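Local coordinates for protein 2-dehydro-3-deoxy-D-arabinonate dehydratase (Sulfolobus solfataricus, PDB 2Q18) that catalyses the removal of water from 2-dehydro-3-deoxy-D-arabinonate to give 2,5-dioxopentanoate, a step in the oxidation of pentoses to 2-oxoglutarate, at residues 79-84 and 105-110; 235-240 and 250-255; 75-80 and 113-118; 222-227 and 255-260. All coordinates share one frame; numbering follows the deposited sequence.

Contact 1: residues 79-84 and 105-110; sequences SGISYE and EKVYDA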
loop_
_atom_site.group_PDB
_atom_site.type_symbol
_atom_site.label_atom_id
_atom_site.label_comp_id
_atom_site.label_asym_id
_atom_site.label_seq_id
_atom_site.Cartn_x
_atom_site.Cartn_y
_atom_site.Cartn_z
ATOM N N SER A 79 -28.094 -13.847 -15.775
ATOM C CA SER A 79 -28.736 -14.708 -16.746
ATOM C C SER A 79 -30.217 -14.343 -16.761
ATOM O O SER A 79 -30.744 -13.785 -15.792
ATOM C CB SER A 79 -28.535 -16.176 -16.381
ATOM O OG SER A 79 -28.653 -17.005 -17.529
ATOM N N GLY A 80 -30.878 -14.619 -17.873
ATOM C CA GLY A 80 -32.306 -14.367 -17.994
ATOM C C GLY A 80 -32.974 -15.497 -18.741
ATOM O O GLY A 80 -32.293 -16.363 -19.308
ATOM N N ILE A 81 -34.307 -15.477 -18.742
ATOM C CA ILE A 81 -35.128 -16.499 -19.407
ATOM C C ILE A 81 -34.738 -17.893 -18.905
ATOM O O ILE A 81 -34.531 -18.823 -19.688
ATOM C CB ILE A 81 -35.042 -16.399 -20.960
ATOM C CG1 ILE A 81 -34.944 -14.934 -21.403
ATOM C CG2 ILE A 81 -36.255 -17.075 -21.614
ATOM C CD1 ILE A 81 -34.243 -14.729 -22.734
ATOM N N SER A 82 -34.634 -18.018 -17.585
ATOM C CA SER A 82 -34.180 -19.251 -16.951
ATOM C C SER A 82 -35.320 -20.029 -16.296
ATOM O O SER A 82 -35.127 -21.159 -15.838
ATOM C CB SER A 82 -33.100 -18.938 -15.915
ATOM O OG SER A 82 -33.611 -18.083 -14.909
ATOM N N TYR A 83 -36.501 -19.417 -16.254
ATOM C CA TYR A 83 -37.668 -20.018 -15.617
ATOM C C TYR A 83 -38.675 -20.524 -16.645
ATOM O O TYR A 83 -38.736 -20.013 -17.766
ATOM C CB TYR A 83 -38.341 -19.008 -14.684
ATOM C CG TYR A 83 -37.639 -18.811 -13.355
ATOM C CD1 TYR A 83 -36.514 -17.986 -13.248
ATOM C CD2 TYR A 83 -38.114 -19.433 -12.201
ATOM C CE1 TYR A 83 -35.872 -17.797 -12.024
ATOM C CE2 TYR A 83 -37.486 -19.244 -10.968
ATOM C CZ TYR A 83 -36.364 -18.426 -10.890
ATOM O OH TYR A 83 -35.741 -18.244 -9.676
ATOM N N GLU A 84 -39.466 -21.518 -16.238
ATOM C CA GLU A 84 -40.513 -22.125 -17.072
ATOM C C GLU A 84 -41.347 -21.107 -17.850
ATOM O O GLU A 84 -41.727 -20.065 -17.318
ATOM C CB GLU A 84 -41.432 -22.993 -16.210
ATOM C CG GLU A 84 -41.007 -24.453 -16.105
ATOM C CD GLU A 84 -41.626 -25.320 -17.192
ATOM O OE1 GLU A 84 -42.875 -25.376 -17.274
ATOM O OE2 GLU A 84 -40.864 -25.954 -17.958
ATOM N N GLU A 105 -38.189 -16.416 -26.801
ATOM C CA GLU A 105 -38.614 -17.797 -27.022
ATOM C C GLU A 105 -37.457 -18.628 -27.594
ATOM O O GLU A 105 -37.265 -19.785 -27.214
ATOM C CB GLU A 105 -39.817 -17.824 -27.969
ATOM C CG GLU A 105 -40.645 -19.097 -27.907
ATOM C CD GLU A 105 -41.688 -19.177 -29.017
ATOM O OE1 GLU A 105 -42.111 -18.111 -29.535
ATOM O OE2 GLU A 105 -42.083 -20.312 -29.372
ATOM N N LYS A 106 -36.689 -18.019 -28.495
ATOM C CA LYS A 106 -35.499 -18.645 -29.076
ATOM C C LYS A 106 -34.473 -19.088 -28.031
ATOM O O LYS A 106 -34.082 -20.256 -28.015
ATOM C CB LYS A 106 -34.843 -17.725 -30.104
ATOM C CG LYS A 106 -35.346 -17.928 -31.515
ATOM C CD LYS A 106 -34.236 -17.670 -32.516
ATOM C CE LYS A 106 -34.440 -18.491 -33.778
ATOM N NZ LYS A 106 -33.207 -18.510 -34.615
ATOM N N VAL A 107 -34.055 -18.166 -27.161
ATOM C CA VAL A 107 -33.090 -18.476 -26.094
ATOM C C VAL A 107 -33.638 -19.541 -25.147
ATOM O O VAL A 107 -32.904 -20.426 -24.702
ATOM C CB VAL A 107 -32.670 -17.214 -25.284
ATOM C CG1 VAL A 107 -31.705 -17.583 -24.165
ATOM C CG2 VAL A 107 -32.021 -16.185 -26.185
ATOM N N TYR A 108 -34.933 -19.450 -24.847
ATOM C CA TYR A 108 -35.612 -20.429 -24.002
ATOM C C TYR A 108 -35.457 -21.854 -24.544
ATOM O O TYR A 108 -35.229 -22.792 -23.778
ATOM C CB TYR A 108 -37.094 -20.064 -23.862
ATOM C CG TYR A 108 -37.858 -20.936 -22.892
ATOM C CD1 TYR A 108 -38.611 -22.021 -23.346
ATOM C CD2 TYR A 108 -37.832 -20.677 -21.520
ATOM C CE1 TYR A 108 -39.315 -22.827 -22.461
ATOM C CE2 TYR A 108 -38.532 -21.480 -20.626
ATOM C CZ TYR A 108 -39.272 -22.550 -21.104
ATOM O OH TYR A 108 -39.970 -23.344 -20.226
ATOM N N ASP A 109 -35.561 -21.999 -25.864
ATOM C CA ASP A 109 -35.491 -23.305 -26.528
ATOM C C ASP A 109 -34.077 -23.710 -26.969
ATOM O O ASP A 109 -33.864 -24.852 -27.387
ATOM C CB ASP A 109 -36.434 -23.336 -27.739
ATOM C CG ASP A 109 -37.900 -23.198 -27.352
ATOM O OD1 ASP A 109 -38.311 -23.753 -26.308
ATOM O OD2 ASP A 109 -38.646 -22.540 -28.104
ATOM N N ALA A 110 -33.122 -22.784 -26.871
ATOM C CA ALA A 110 -31.766 -23.005 -27.381
ATOM C C ALA A 110 -30.847 -23.664 -26.359
ATOM O O ALA A 110 -31.112 -23.618 -25.158
ATOM C CB ALA A 110 -31.166 -21.696 -27.869
HETATM O O HOH W 1 -33.039 -19.989 -21.633
#
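Ile81 reaches across to the helix with both of its branches. Its CG2 lies 3.8 Å from Tyr108 CB and comes to the edge of the Tyr108 ring, while the Ile81 and Val107 side chains cross at about a right angle, CD1 lying 3.9 Å from Val107 CB. A branched aliphatic side chain suits this place because it can fill two neighbouring sites on the helix at once. With CG anti to the backbone N (chi1 -174°), the Tyr108 side chain leaves the helix toward the loop, and the edge of its ring meets the loop backbone: Tyr83 O is 3.2 Å from CE2, near the ring plane. Farther out, Tyr108 OH sits 3.4 Å from Glu84 CA. A water ties the two backbones together, donating to Ile81 O at 2.7 Å and to Val107 O at 3.1 Å. In the next shell Arg230 makes a cation-pi contact with Tyr108 and bonds its carbonyl, and Ser82 OG bonds Thr254 O, which should steady the turn that carries Ile81, a substrate-binding residue. The contact joins the loop leaving strand 76-80 to helix 103-109. Strand 114-119 lies alongside, with Glu114 touching both Ile81 and Val107, and Leu176 of the second subunit packs on Ile81.

Contact 2: residues 235-240 and 250-255; sequences EQIQYL and TILTTG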
loop_
_atom_site.group_PDB
_atom_site.type_symbol
_atom_site.label_atom_id
_atom_site.label_comp_id
_atom_site.label_asym_id
_atom_site.label_seq_id
_atom_site.Cartn_x
_atom_site.Cartn_y
_atom_site.Cartn_z
ATOM N N GLU A 235 -25.290 -24.815 -15.391
ATOM C CA GLU A 235 -25.206 -24.508 -16.815
ATOM C C GLU A 235 -24.942 -23.023 -17.057
ATOM O O GLU A 235 -24.190 -22.660 -17.968
ATOM C CB GLU A 235 -26.484 -24.943 -17.536
ATOM C CG GLU A 235 -26.416 -24.821 -19.057
ATOM C CD GLU A 235 -27.726 -25.177 -19.748
ATOM O OE1 GLU A 235 -28.534 -25.943 -19.174
ATOM O OE2 GLU A 235 -27.948 -24.686 -20.877
ATOM N N GLN A 236 -25.564 -22.168 -16.243
ATOM C CA GLN A 236 -25.343 -20.726 -16.342
ATOM C C GLN A 236 -23.874 -20.401 -16.073
ATOM O O GLN A 236 -23.270 -19.611 -16.799
ATOM C CB GLN A 236 -26.240 -19.956 -15.370
ATOM C CG GLN A 236 -27.742 -20.173 -15.573
ATOM C CD GLN A 236 -28.584 -19.317 -14.638
ATOM O OE1 GLN A 236 -28.069 -18.424 -13.962
ATOM N NE2 GLN A 236 -29.883 -19.581 -14.601
ATOM N N ILE A 237 -23.313 -21.022 -15.036
ATOM C CA ILE A 237 -21.903 -20.841 -14.681
ATOM C C ILE A 237 -20.989 -21.329 -15.812
ATOM O O ILE A 237 -20.040 -20.635 -16.181
ATOM C CB ILE A 237 -21.538 -21.545 -13.348
ATOM C CG1 ILE A 237 -22.353 -20.962 -12.185
ATOM C CG2 ILE A 237 -20.035 -21.422 -13.066
ATOM C CD1 ILE A 237 -22.224 -21.737 -10.883
ATOM N N GLN A 238 -21.296 -22.508 -16.360
ATOM C CA GLN A 238 -20.554 -23.075 -17.496
ATOM C C GLN A 238 -20.380 -22.065 -18.635
ATOM O O GLN A 238 -19.268 -21.838 -19.100
ATOM C CB GLN A 238 -21.239 -24.356 -18.007
ATOM C CG GLN A 238 -20.616 -24.952 -19.275
ATOM C CD GLN A 238 -21.420 -26.106 -19.889
ATOM O OE1 GLN A 238 -21.030 -26.657 -20.917
ATOM N NE2 GLN A 238 -22.538 -26.471 -19.263
ATOM N N TYR A 239 -21.477 -21.453 -19.070
ATOM C CA TYR A 239 -21.427 -20.497 -20.177
ATOM C C TYR A 239 -20.826 -19.142 -19.784
ATOM O O TYR A 239 -20.255 -18.449 -20.630
ATOM C CB TYR A 239 -22.807 -20.332 -20.824
ATOM C CG TYR A 239 -23.170 -21.484 -21.740
ATOM C CD1 TYR A 239 -23.685 -22.678 -21.227
ATOM C CD2 TYR A 239 -22.978 -21.389 -23.119
ATOM C CE1 TYR A 239 -24.009 -23.744 -22.070
ATOM C CE2 TYR A 239 -23.299 -22.449 -23.970
ATOM C CZ TYR A 239 -23.812 -23.620 -23.439
ATOM O OH TYR A 239 -24.125 -24.666 -24.277
ATOM N N LEU A 240 -20.953 -18.777 -18.508
ATOM C CA LEU A 240 -20.334 -17.554 -17.989
ATOM C C LEU A 240 -18.807 -17.607 -18.088
ATOM O O LEU A 240 -18.182 -16.668 -18.584
ATOM C CB LEU A 240 -20.754 -17.293 -16.533
ATOM C CG LEU A 240 -19.987 -16.189 -15.783
ATOM C CD1 LEU A 240 -20.139 -14.840 -16.476
ATOM C CD2 LEU A 240 -20.415 -16.095 -14.321
ATOM N N THR A 250 -17.016 -12.909 -7.748
ATOM C CA THR A 250 -17.947 -12.599 -8.832
ATOM C C THR A 250 -19.350 -13.059 -8.440
ATOM O O THR A 250 -19.520 -14.141 -7.865
ATOM C CB THR A 250 -17.538 -13.289 -10.155
ATOM O OG1 THR A 250 -16.307 -12.731 -10.621
ATOM C CG2 THR A 250 -18.598 -13.103 -11.244
ATOM N N ILE A 251 -20.346 -12.235 -8.747
ATOM C CA ILE A 251 -21.733 -12.626 -8.524
ATOM C C ILE A 251 -22.441 -12.899 -9.843
ATOM O O ILE A 251 -22.361 -12.106 -10.783
ATOM C CB ILE A 251 -22.514 -11.584 -7.675
ATOM C CG1 ILE A 251 -21.942 -11.528 -6.255
ATOM C CG2 ILE A 251 -24.008 -11.934 -7.630
ATOM C CD1 ILE A 251 -22.539 -10.425 -5.377
ATOM N N LEU A 252 -23.114 -14.044 -9.904
ATOM C CA LEU A 252 -23.995 -14.365 -11.016
ATOM C C LEU A 252 -25.430 -14.432 -10.516
ATOM O O LEU A 252 -25.751 -15.222 -9.626
ATOM C CB LEU A 252 -23.601 -15.696 -11.673
ATOM C CG LEU A 252 -24.565 -16.277 -12.717
ATOM C CD1 LEU A 252 -24.638 -15.421 -13.985
ATOM C CD2 LEU A 252 -24.174 -17.706 -13.062
ATOM N N THR A 253 -26.285 -13.598 -11.093
ATOM C CA THR A 253 -27.698 -13.601 -10.748
ATOM C C THR A 253 -28.482 -14.437 -11.772
ATOM O O THR A 253 -28.254 -14.336 -12.979
ATOM C CB THR A 253 -28.253 -12.163 -10.528
ATOM O OG1 THR A 253 -29.597 -12.231 -10.041
ATOM C CG2 THR A 253 -28.191 -11.317 -11.800
ATOM N N THR A 254 -29.383 -15.281 -11.277
ATOM C CA THR A 254 -29.853 -16.437 -12.048
ATOM C C THR A 254 -31.188 -16.297 -12.800
ATOM O O THR A 254 -31.801 -17.304 -13.174
ATOM C CB THR A 254 -29.873 -17.704 -11.169
ATOM O OG1 THR A 254 -30.810 -17.532 -10.102
ATOM C CG2 THR A 254 -28.482 -17.972 -10.582
ATOM N N GLY A 255 -31.620 -15.061 -13.045
ATOM C CA GLY A 255 -32.882 -14.800 -13.752
ATOM C C GLY A 255 -34.072 -14.628 -12.820
ATOM O O GLY A 255 -33.975 -14.899 -11.620
#
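Leu252 points from strand 250-253 into helix 233-241, which packs against a sheet of the FAH fold. The short axes pass 10.0 Å apart with their directions at 127°, a spacing filled by aliphatic side chains. The apolar part centres on Leu252, whose CD2 touches both Gln236 CB and Ile237 CG1, 3.8 Å from each. Leu240 comes tip to tip with Leu252, its CD2 4.2 Å from Leu252 CB. Leucines suit the place, being compact and free of polar atoms that would need partners; Trp77, Val148 and Leu150 continue the same buried layer. Alternation along the strand turns Thr253 to the other side, where its OG1 bonds Glu145, a magnesium ligand, so one short strand serves both the core and the metal site.

The polar part belongs to Gln236. Its chain, extended beyond CG, carries the amide across Thr254 at about a right angle. NE2 gives a weak hydrogen bond to Thr254 O, 3.3 Å away, and has a stronger partner in Arg231 O; Thr254 OG1 turns elsewhere, to Leu146 O. The other end of the amide is buried without a hydrogen-bonding partner in the model: Gln236 OE1 rests 3.3 Å from Thr254 CA.

Contact 3: residues 75-80 and 113-118; sequences EVWGSG and PEIFFK
An antiparallel strand pair sets Trp77 opposite Phe117 and Gly78 opposite Phe116. Gly78 and Phe116 form a hydrogen-bonded pair, with Gly78 N to Phe116 O at 2.8 Å and Phe116 N to Gly78 O at 2.9 Å. Lys118 N adds a bond of 2.7 Å to Val76 O. Trp77 and Phe117, a non-hydrogen-bonded pair, make a T-shaped stack: the edge of Phe117 meets the face of the indole, planes 89° apart and the centroids of the indole five-membered ring and the Phe117 ring 5.2 Å apart. Trp77 NE1 bonds Glu75 OE1 at 2.9 Å in the ring plane, which would help fix the indole's rotation; Glu75 OE2 pairs with Arg123 of the second subunit. An alanine in place of Trp77 would probably leave the Phe117 edge without its face and Glu75 OE1 without that N-H, opening a gap beside Leu240. On the other side of the pair, Phe116 lies over Gly78, whose CA is 3.9 Å from the ring centroid in a CH-pi contact; any CB there would clash with the ring. Gly80 likewise gives way to the Glu114 carboxylate. Ser79 OG donates to Glu114 O at 2.7 Å, nearly along the C=O axis. Lys118 NZ leads on to Asp164, a magnesium ligand, and to Lys182 O. Strand 76-80 runs between strand 114-119 and, in parallel pairing, strand 250-253, with helix 233-241 over Trp77 and Phe117 of the second subunit stacked on its counterpart here.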
loop_
_atom_site.group_PDB
_atom_site.type_symbol
_atom_site.label_atom_id
_atom_site.label_comp_id
_atom_site.label_asym_id
_atom_site.label_seq_id
_atom_site.Cartn_x
_atom_site.Cartn_y
_atom_site.Cartn_z
ATOM N N GLU A 75 -17.026 -8.373 -10.275
ATOM C CA GLU A 75 -17.892 -8.376 -11.450
ATOM C C GLU A 75 -19.255 -8.912 -11.073
ATOM O O GLU A 75 -19.367 -9.790 -10.213
ATOM C CB GLU A 75 -17.294 -9.232 -12.583
ATOM C CG GLU A 75 -15.961 -8.709 -13.103
ATOM C CD GLU A 75 -15.377 -9.536 -14.247
ATOM O OE1 GLU A 75 -16.056 -10.450 -14.768
ATOM O OE2 GLU A 75 -14.224 -9.252 -14.624
ATOM N N VAL A 76 -20.291 -8.373 -11.711
ATOM C CA VAL A 76 -21.639 -8.921 -11.574
ATOM C C VAL A 76 -22.178 -9.253 -12.957
ATOM O O VAL A 76 -22.179 -8.412 -13.858
ATOM C CB VAL A 76 -22.616 -7.964 -10.836
ATOM C CG1 VAL A 76 -23.976 -8.632 -10.661
ATOM C CG2 VAL A 76 -22.059 -7.554 -9.477
ATOM N N TRP A 77 -22.623 -10.493 -13.110
ATOM C CA TRP A 77 -23.190 -10.972 -14.358
ATOM C C TRP A 77 -24.608 -11.479 -14.104
ATOM O O TRP A 77 -24.960 -11.854 -12.982
ATOM C CB TRP A 77 -22.337 -12.109 -14.929
ATOM C CG TRP A 77 -20.976 -11.687 -15.424
ATOM C CD1 TRP A 77 -19.875 -11.402 -14.665
ATOM C CD2 TRP A 77 -20.573 -11.528 -16.790
ATOM N NE1 TRP A 77 -18.810 -11.073 -15.475
ATOM C CE2 TRP A 77 -19.212 -11.143 -16.784
ATOM C CE3 TRP A 77 -21.229 -11.685 -18.022
ATOM C CZ2 TRP A 77 -18.494 -10.901 -17.962
ATOM C CZ3 TRP A 77 -20.517 -11.442 -19.192
ATOM C CH2 TRP A 77 -19.161 -11.059 -19.152
ATOM N N GLY A 78 -25.414 -11.500 -15.158
ATOM C CA GLY A 78 -26.772 -11.989 -15.043
ATOM C C GLY A 78 -27.123 -13.005 -16.103
ATOM O O GLY A 78 -26.516 -13.046 -17.175
ATOM N N SER A 79 -28.094 -13.847 -15.775
ATOM C CA SER A 79 -28.736 -14.708 -16.746
ATOM C C SER A 79 -30.217 -14.343 -16.761
ATOM O O SER A 79 -30.744 -13.785 -15.792
ATOM C CB SER A 79 -28.535 -16.176 -16.381
ATOM O OG SER A 79 -28.653 -17.005 -17.529
ATOM N N GLY A 80 -30.878 -14.619 -17.873
ATOM C CA GLY A 80 -32.306 -14.367 -17.994
ATOM C C GLY A 80 -32.974 -15.497 -18.741
ATOM O O GLY A 80 -32.293 -16.363 -19.308
ATOM N N PRO A 113 -27.723 -20.462 -23.116
ATOM C CA PRO A 113 -28.495 -19.527 -22.297
ATOM C C PRO A 113 -28.060 -18.079 -22.519
ATOM O O PRO A 113 -26.995 -17.831 -23.093
ATOM C CB PRO A 113 -28.163 -19.964 -20.867
ATOM C CG PRO A 113 -26.786 -20.525 -20.963
ATOM C CD PRO A 113 -26.734 -21.208 -22.312
ATOM N N GLU A 114 -28.886 -17.135 -22.072
ATOM C CA GLU A 114 -28.513 -15.729 -22.093
ATOM C C GLU A 114 -27.597 -15.416 -20.912
ATOM O O GLU A 114 -27.903 -15.765 -19.770
ATOM C CB GLU A 114 -29.752 -14.837 -22.040
ATOM C CG GLU A 114 -29.437 -13.348 -22.129
ATOM C CD GLU A 114 -30.573 -12.474 -21.646
ATOM O OE1 GLU A 114 -31.368 -12.936 -20.806
ATOM O OE2 GLU A 114 -30.665 -11.321 -22.108
ATOM N N ILE A 115 -26.468 -14.774 -21.205
ATOM C CA ILE A 115 -25.518 -14.311 -20.189
ATOM C C ILE A 115 -25.158 -12.869 -20.531
ATOM O O ILE A 115 -24.780 -12.579 -21.668
ATOM C CB ILE A 115 -24.217 -15.176 -20.181
ATOM C CG1 ILE A 115 -24.495 -16.634 -19.769
ATOM C CG2 ILE A 115 -23.117 -14.544 -19.310
ATOM C CD1 ILE A 115 -24.936 -16.844 -18.319
ATOM N N PHE A 116 -25.290 -11.964 -19.561
ATOM C CA PHE A 116 -24.935 -10.559 -19.781
ATOM C C PHE A 116 -24.140 -9.982 -18.611
ATOM O O PHE A 116 -24.239 -10.471 -17.489
ATOM C CB PHE A 116 -26.187 -9.709 -20.070
ATOM C CG PHE A 116 -27.226 -9.749 -18.973
ATOM C CD1 PHE A 116 -27.203 -8.814 -17.938
ATOM C CD2 PHE A 116 -28.232 -10.712 -18.984
ATOM C CE1 PHE A 116 -28.160 -8.847 -16.920
ATOM C CE2 PHE A 116 -29.197 -10.756 -17.968
ATOM C CZ PHE A 116 -29.159 -9.821 -16.936
ATOM N N PHE A 117 -23.345 -8.952 -18.881
ATOM C CA PHE A 117 -22.647 -8.225 -17.825
ATOM C C PHE A 117 -23.632 -7.255 -17.176
ATOM O O PHE A 117 -24.299 -6.484 -17.870
ATOM C CB PHE A 117 -21.441 -7.464 -18.391
ATOM C CG PHE A 117 -20.593 -6.791 -17.337
ATOM C CD1 PHE A 117 -20.764 -5.440 -17.043
ATOM C CD2 PHE A 117 -19.624 -7.510 -16.640
ATOM C CE1 PHE A 117 -19.980 -4.810 -16.065
ATOM C CE2 PHE A 117 -18.839 -6.895 -15.663
ATOM C CZ PHE A 117 -19.018 -5.542 -15.374
ATOM N N LYS A 118 -23.706 -7.288 -15.848
ATOM C CA LYS A 118 -24.703 -6.509 -15.112
ATOM C C LYS A 118 -24.131 -5.267 -14.426
ATOM O O LYS A 118 -24.658 -4.166 -14.602
ATOM C CB LYS A 118 -25.445 -7.401 -14.105
ATOM C CG LYS A 118 -26.392 -6.658 -13.144
ATOM C CD LYS A 118 -27.492 -5.890 -13.884
ATOM C CE LYS A 118 -28.283 -5.017 -12.919
ATOM N NZ LYS A 118 -29.361 -4.244 -13.623
HETATM O O HOH W 2 -31.122 -18.394 -20.554
#

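Contact 4: residues 222-227 and 255-260; sequences GSVNTN and GTAIVP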
loop_
_atom_site.group_PDB
_atom_site.type_symbol
_atom_site.label_atom_id
_atom_site.label_comp_id
_atom_site.label_asym_id
_atom_site.label_seq_id
_atom_site.Cartn_x
_atom_site.Cartn_y
_atom_site.Cartn_z
ATOM N N GLY A 222 -45.849 -10.496 -5.468
ATOM C CA GLY A 222 -45.807 -11.721 -6.253
ATOM C C GLY A 222 -44.719 -12.640 -5.744
ATOM O O GLY A 222 -43.704 -12.182 -5.207
ATOM N N SER A 223 -44.929 -13.940 -5.908
ATOM C CA SER A 223 -43.953 -14.925 -5.476
ATOM C C SER A 223 -43.775 -16.048 -6.496
ATOM O O SER A 223 -44.652 -16.300 -7.325
ATOM C CB SER A 223 -44.330 -15.495 -4.106
ATOM O OG SER A 223 -45.508 -16.274 -4.193
ATOM N N VAL A 224 -42.619 -16.701 -6.426
ATOM C CA VAL A 224 -42.318 -17.882 -7.226
ATOM C C VAL A 224 -41.335 -18.751 -6.442
ATOM O O VAL A 224 -40.550 -18.241 -5.630
ATOM C CB VAL A 224 -41.758 -17.507 -8.633
ATOM C CG1 VAL A 224 -40.315 -16.978 -8.543
ATOM C CG2 VAL A 224 -41.847 -18.691 -9.590
ATOM N N ASN A 225 -41.404 -20.060 -6.660
ATOM C CA ASN A 225 -40.440 -20.977 -6.072
ATOM C C ASN A 225 -39.358 -21.305 -7.093
ATOM O O ASN A 225 -39.634 -21.374 -8.292
ATOM C CB ASN A 225 -41.128 -22.250 -5.574
ATOM C CG ASN A 225 -40.232 -23.090 -4.682
ATOM O OD1 ASN A 225 -39.314 -23.762 -5.158
ATOM N ND2 ASN A 225 -40.497 -23.061 -3.382
ATOM N N THR A 226 -38.130 -21.500 -6.615
ATOM C CA THR A 226 -36.999 -21.812 -7.497
ATOM C C THR A 226 -37.101 -23.199 -8.147
ATOM O O THR A 226 -36.280 -23.542 -9.008
ATOM C CB THR A 226 -35.634 -21.674 -6.780
ATOM O OG1 THR A 226 -35.630 -22.465 -5.587
ATOM C CG2 THR A 226 -35.341 -20.217 -6.431
ATOM N N ASN A 227 -38.102 -23.987 -7.747
ATOM C CA ASN A 227 -38.398 -25.252 -8.435
ATOM C C ASN A 227 -38.959 -25.031 -9.841
ATOM O O ASN A 227 -39.110 -25.975 -10.614
ATOM C CB ASN A 227 -39.298 -26.180 -7.595
ATOM C CG ASN A 227 -40.684 -25.596 -7.319
ATOM O OD1 ASN A 227 -41.267 -24.902 -8.151
ATOM N ND2 ASN A 227 -41.222 -25.902 -6.144
ATOM N N GLY A 255 -31.620 -15.061 -13.045
ATOM C CA GLY A 255 -32.882 -14.800 -13.752
ATOM C C GLY A 255 -34.072 -14.628 -12.820
ATOM O O GLY A 255 -33.975 -14.899 -11.620
ATOM N N THR A 256 -35.197 -14.169 -13.367
ATOM C CA THR A 256 -36.410 -13.966 -12.563
ATOM C C THR A 256 -37.665 -14.581 -13.186
ATOM O O THR A 256 -37.753 -14.741 -14.406
ATOM C CB THR A 256 -36.668 -12.463 -12.259
ATOM O OG1 THR A 256 -37.624 -12.350 -11.199
ATOM C CG2 THR A 256 -37.193 -11.720 -13.490
ATOM N N ALA A 257 -38.625 -14.926 -12.330
ATOM C CA ALA A 257 -39.953 -15.349 -12.775
ATOM C C ALA A 257 -41.061 -14.426 -12.257
ATOM O O ALA A 257 -42.239 -14.654 -12.539
ATOM C CB ALA A 257 -40.224 -16.780 -12.356
ATOM N N ILE A 258 -40.687 -13.397 -11.494
ATOM C CA ILE A 258 -41.656 -12.413 -11.003
ATOM C C ILE A 258 -41.550 -11.129 -11.817
ATOM O O ILE A 258 -40.561 -10.388 -11.726
ATOM C CB ILE A 258 -41.508 -12.131 -9.483
ATOM C CG1 ILE A 258 -41.598 -13.433 -8.684
ATOM C CG2 ILE A 258 -42.583 -11.140 -9.008
ATOM C CD1 ILE A 258 -41.009 -13.358 -7.285
ATOM N N VAL A 259 -42.574 -10.887 -12.630
ATOM C CA VAL A 259 -42.582 -9.768 -13.560
ATOM C C VAL A 259 -43.867 -8.950 -13.385
ATOM O O VAL A 259 -44.927 -9.344 -13.883
ATOM C CB VAL A 259 -42.455 -10.250 -15.039
ATOM C CG1 VAL A 259 -42.366 -9.066 -15.989
ATOM C CG2 VAL A 259 -41.244 -11.169 -15.222
ATOM N N PRO A 260 -43.783 -7.817 -12.658
ATOM C CA PRO A 260 -44.920 -6.897 -12.552
ATOM C C PRO A 260 -45.385 -6.394 -13.920
ATOM O O PRO A 260 -44.640 -6.482 -14.907
ATOM C CB PRO A 260 -44.353 -5.739 -11.722
ATOM C CG PRO A 260 -43.238 -6.345 -10.939
ATOM C CD PRO A 260 -42.628 -7.349 -11.869
#
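Ile258 meets a flat group of the backbone, the Gly222-Ser223 peptide, with CG2 and CD1 both on the same side of it, CG2 over the carbonyl and CD1 beyond the rim, 3.6 Å from Gly222 O and 3.8 Å from Ser223 CA. Within 222-227 the Asn225 amide is met in its plane, where Asn227 N donates to a lone pair of OD1 at 2.9 Å and closes an Asx turn at the end of the strand. Glycine suits position 222, since a CB there would press on Ile258 CG2. The rest is aliphatic. Val224 and Ile258 slide past each other in opposite directions, with Val224 CG1 3.8 Å from Ile258 CG1. The CG2 branch of Val224, anti to the backbone N, meets Ala257 CB at 3.7 Å; a small residue fits there, with Tyr83 on it as well. An alanine in place of Ile258 would probably open a gap beside the Gly222 peptide and leave Val224 CG1 without its Ile258 CG1 neighbour. Ile258 also touches Ile208 and Leu210, so the loop is held against strands 207-214 and 217-225. Two residues before Ile258, Thr256 OG1 accepts from Ile258 N at 3.3 Å: an ST turn at a substrate-binding threonine of the FAH-family active site.

Contacts 2 and 3 are buried and share one sheet: strand 76-80 pairs with strand 250-253 through Trp77 N to Ile251 O and Ser79 N to Thr253 O. Contact 3 is built from backbone hydrogen bonds and aromatic packing, contact 2 mostly from aliphatic side chains between helix and strand. Contact 1 continues strand 76-80 into a partly buried loop, where a water bridges the backbones and the second subunit comes near, as it does in contact 3. Contact 4 lies at the surface, made of aliphatic side chains against one another and against a peptide group, and takes up the chain at Gly255 where contact 2 ends. Tyr83 and Ala257 join contacts 1 and 4 beside substrate-binding Thr256.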